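Local coordinates for probable dipeptidase (Pseudomonas aeruginosa, PDB 3B40), which probably acts as a metal-dependent dipeptidase of the membrane dipeptidase (M19) family, hydrolysing dipeptides, at residues D280-L285 with S321-I326. The protein carries 11 engineered substitutions. Sequence-based numbering, arbitrary orientation.
Sequences DKLDAL and SALYGI. Engineered in segment 280-285: D283 (natural residue Asn).
L285 and I326 touch through methyls where helices 276-288 and 313-328 pack antiparallel; the centre of the contact lies about 25 Å from the centre of the chain. The two helices are joined through a connection without strands and pack on each other as an excursion from the parallel sheet of this TIM-barrel-family enzyme. Their short segments run at 169° to each other with axes 10.1 Å apart, a spacing bridged by aliphatic side chains.

The tight part is built around I326, with L285, L282, A322 and L323. L285, with CG anti to its backbone N (chi1 168°), lays CD1 on CB of A322 at 3.7 Å, whereas CD2, also near that CB, presses against the helix backbone itself, 3.6 Å from L323 N, and also touches I326 CD1. I326 uses both its branches. Its CG2, anti to the backbone N, touches both K281 CB and L282 CD2, at 3.8 Å from the latter, while CD1 faces K281 O and the L285 methyl. The side chains of L282 and L323 cross obliquely, the CD2 methyl of L282 lying 4.1 Å from L323 CG; L274, L294 and A300 pack against L282 from adjoining loops.

Toward solvent the contact becomes polar and indirect. Only CB of K281 joins the apolar packing; the rest of its chain reaches out from it, and its ammonium forms a salt bridge with E329. There a single water accepts from K281 NZ at 3.0 Å and donates to I326 O at 2.7 Å.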
loop_
_atom_site.group_PDB
_atom_site.type_symbol
_atom_site.label_atom_id
_atom_site.label_comp_id
_atom_site.label_asym_id
_atom_site.label_seq_id
_atom_site.Cartn_x
_atom_site.Cartn_y
_atom_site.Cartn_z
ATOM N N ASP A 280 7.065 26.360 4.637
ATOM C CA ASP A 280 7.592 27.636 4.141
ATOM C C ASP A 280 8.158 27.502 2.724
ATOM O O ASP A 280 7.832 28.282 1.833
ATOM C CB ASP A 280 8.660 28.166 5.093
ATOM C CG ASP A 280 8.081 28.700 6.385
ATOM O OD1 ASP A 280 6.860 28.966 6.437
ATOM O OD2 ASP A 280 8.855 28.864 7.357
ATOM N N LYS A 281 8.976 26.479 2.509
ATOM C CA LYS A 281 9.494 26.181 1.173
ATOM C C LYS A 281 8.373 25.938 0.150
ATOM O O LYS A 281 8.402 26.473 -0.973
ATOM C CB LYS A 281 10.428 24.970 1.239
ATOM C CG LYS A 281 11.804 25.284 1.819
ATOM C CD LYS A 281 12.714 24.077 1.697
ATOM C CE LYS A 281 13.647 23.927 2.897
ATOM N NZ LYS A 281 14.089 22.483 3.023
ATOM N N LEU A 282 7.383 25.121 0.522
ATOM C CA LEU A 282 6.268 24.869 -0.393
ATOM C C LEU A 282 5.500 26.146 -0.707
ATOM O O LEU A 282 5.165 26.384 -1.862
ATOM C CB LEU A 282 5.317 23.808 0.155
ATOM C CG LEU A 282 5.904 22.413 0.231
ATOM C CD1 LEU A 282 5.113 21.552 1.175
ATOM C CD2 LEU A 282 6.033 21.773 -1.177
ATOM N N ASP A 283 5.222 26.956 0.310
ATOM C CA ASP A 283 4.483 28.213 0.074
ATOM C C ASP A 283 5.192 29.184 -0.881
ATOM O O ASP A 283 4.549 29.776 -1.768
ATOM C CB ASP A 283 4.092 28.883 1.402
ATOM C CG ASP A 283 2.779 28.327 1.979
ATOM O OD1 ASP A 283 2.046 27.585 1.268
ATOM O OD2 ASP A 283 2.459 28.661 3.142
ATOM N N ALA A 284 6.517 29.301 -0.752
ATOM C CA ALA A 284 7.300 30.129 -1.684
ATOM C C ALA A 284 7.164 29.595 -3.102
ATOM O O ALA A 284 7.030 30.376 -4.042
ATOM C CB ALA A 284 8.776 30.196 -1.267
ATOM N N LEU A 285 7.182 28.266 -3.263
ATOM C CA LEU A 285 7.042 27.661 -4.590
ATOM C C LEU A 285 5.640 27.884 -5.151
ATOM O O LEU A 285 5.485 28.198 -6.320
ATOM C CB LEU A 285 7.368 26.167 -4.555
ATOM C CG LEU A 285 7.029 25.288 -5.761
ATOM C CD1 LEU A 285 7.960 25.607 -6.918
ATOM C CD2 LEU A 285 7.169 23.849 -5.394
ATOM N N SER A 321 8.215 18.563 -10.173
ATOM C CA SER A 321 9.634 18.247 -9.858
ATOM C C SER A 321 10.115 19.021 -8.656
ATOM O O SER A 321 10.650 18.434 -7.714
ATOM C CB SER A 321 10.551 18.493 -11.041
ATOM O OG SER A 321 10.083 17.753 -12.159
ATOM N N ALA A 322 9.884 20.328 -8.659
ATOM C CA ALA A 322 10.274 21.173 -7.533
ATOM C C ALA A 322 9.590 20.824 -6.221
ATOM O O ALA A 322 10.212 20.906 -5.161
ATOM C CB ALA A 322 10.046 22.660 -7.856
ATOM N N LEU A 323 8.299 20.497 -6.281
ATOM C CA LEU A 323 7.543 20.124 -5.080
ATOM C C LEU A 323 8.177 18.863 -4.472
ATOM O O LEU A 323 8.511 18.838 -3.288
ATOM C CB LEU A 323 6.057 19.914 -5.425
ATOM C CG LEU A 323 5.072 19.406 -4.358
ATOM C CD1 LEU A 323 3.830 20.206 -4.440
ATOM C CD2 LEU A 323 4.759 17.975 -4.571
ATOM N N TYR A 324 8.380 17.844 -5.300
ATOM C CA TYR A 324 8.916 16.588 -4.824
ATOM C C TYR A 324 10.355 16.694 -4.303
ATOM O O TYR A 324 10.756 15.919 -3.427
ATOM C CB TYR A 324 8.729 15.494 -5.871
ATOM C CG TYR A 324 7.280 15.021 -5.950
ATOM C CD1 TYR A 324 6.634 14.505 -4.823
ATOM C CD2 TYR A 324 6.558 15.103 -7.143
ATOM C CE1 TYR A 324 5.292 14.067 -4.875
ATOM C CE2 TYR A 324 5.211 14.665 -7.217
ATOM C CZ TYR A 324 4.590 14.158 -6.078
ATOM O OH TYR A 324 3.284 13.741 -6.127
ATOM N N GLY A 325 11.117 17.652 -4.819
ATOM C CA GLY A 325 12.477 17.917 -4.325
ATOM C C GLY A 325 12.453 18.444 -2.903
ATOM O O GLY A 325 13.271 18.048 -2.067
ATOM N N ILE A 326 11.522 19.362 -2.650
ATOM C CA ILE A 326 11.297 19.962 -1.336
ATOM C C ILE A 326 10.833 18.910 -0.329
ATOM O O ILE A 326 11.265 18.918 0.838
ATOM C CB ILE A 326 10.255 21.148 -1.433
ATOM C CG1 ILE A 326 10.905 22.384 -2.095
ATOM C CG2 ILE A 326 9.698 21.496 -0.072
ATOM C CD1 ILE A 326 9.959 23.398 -2.722
HETATM O O HOH W 1 11.787 20.510 2.920
#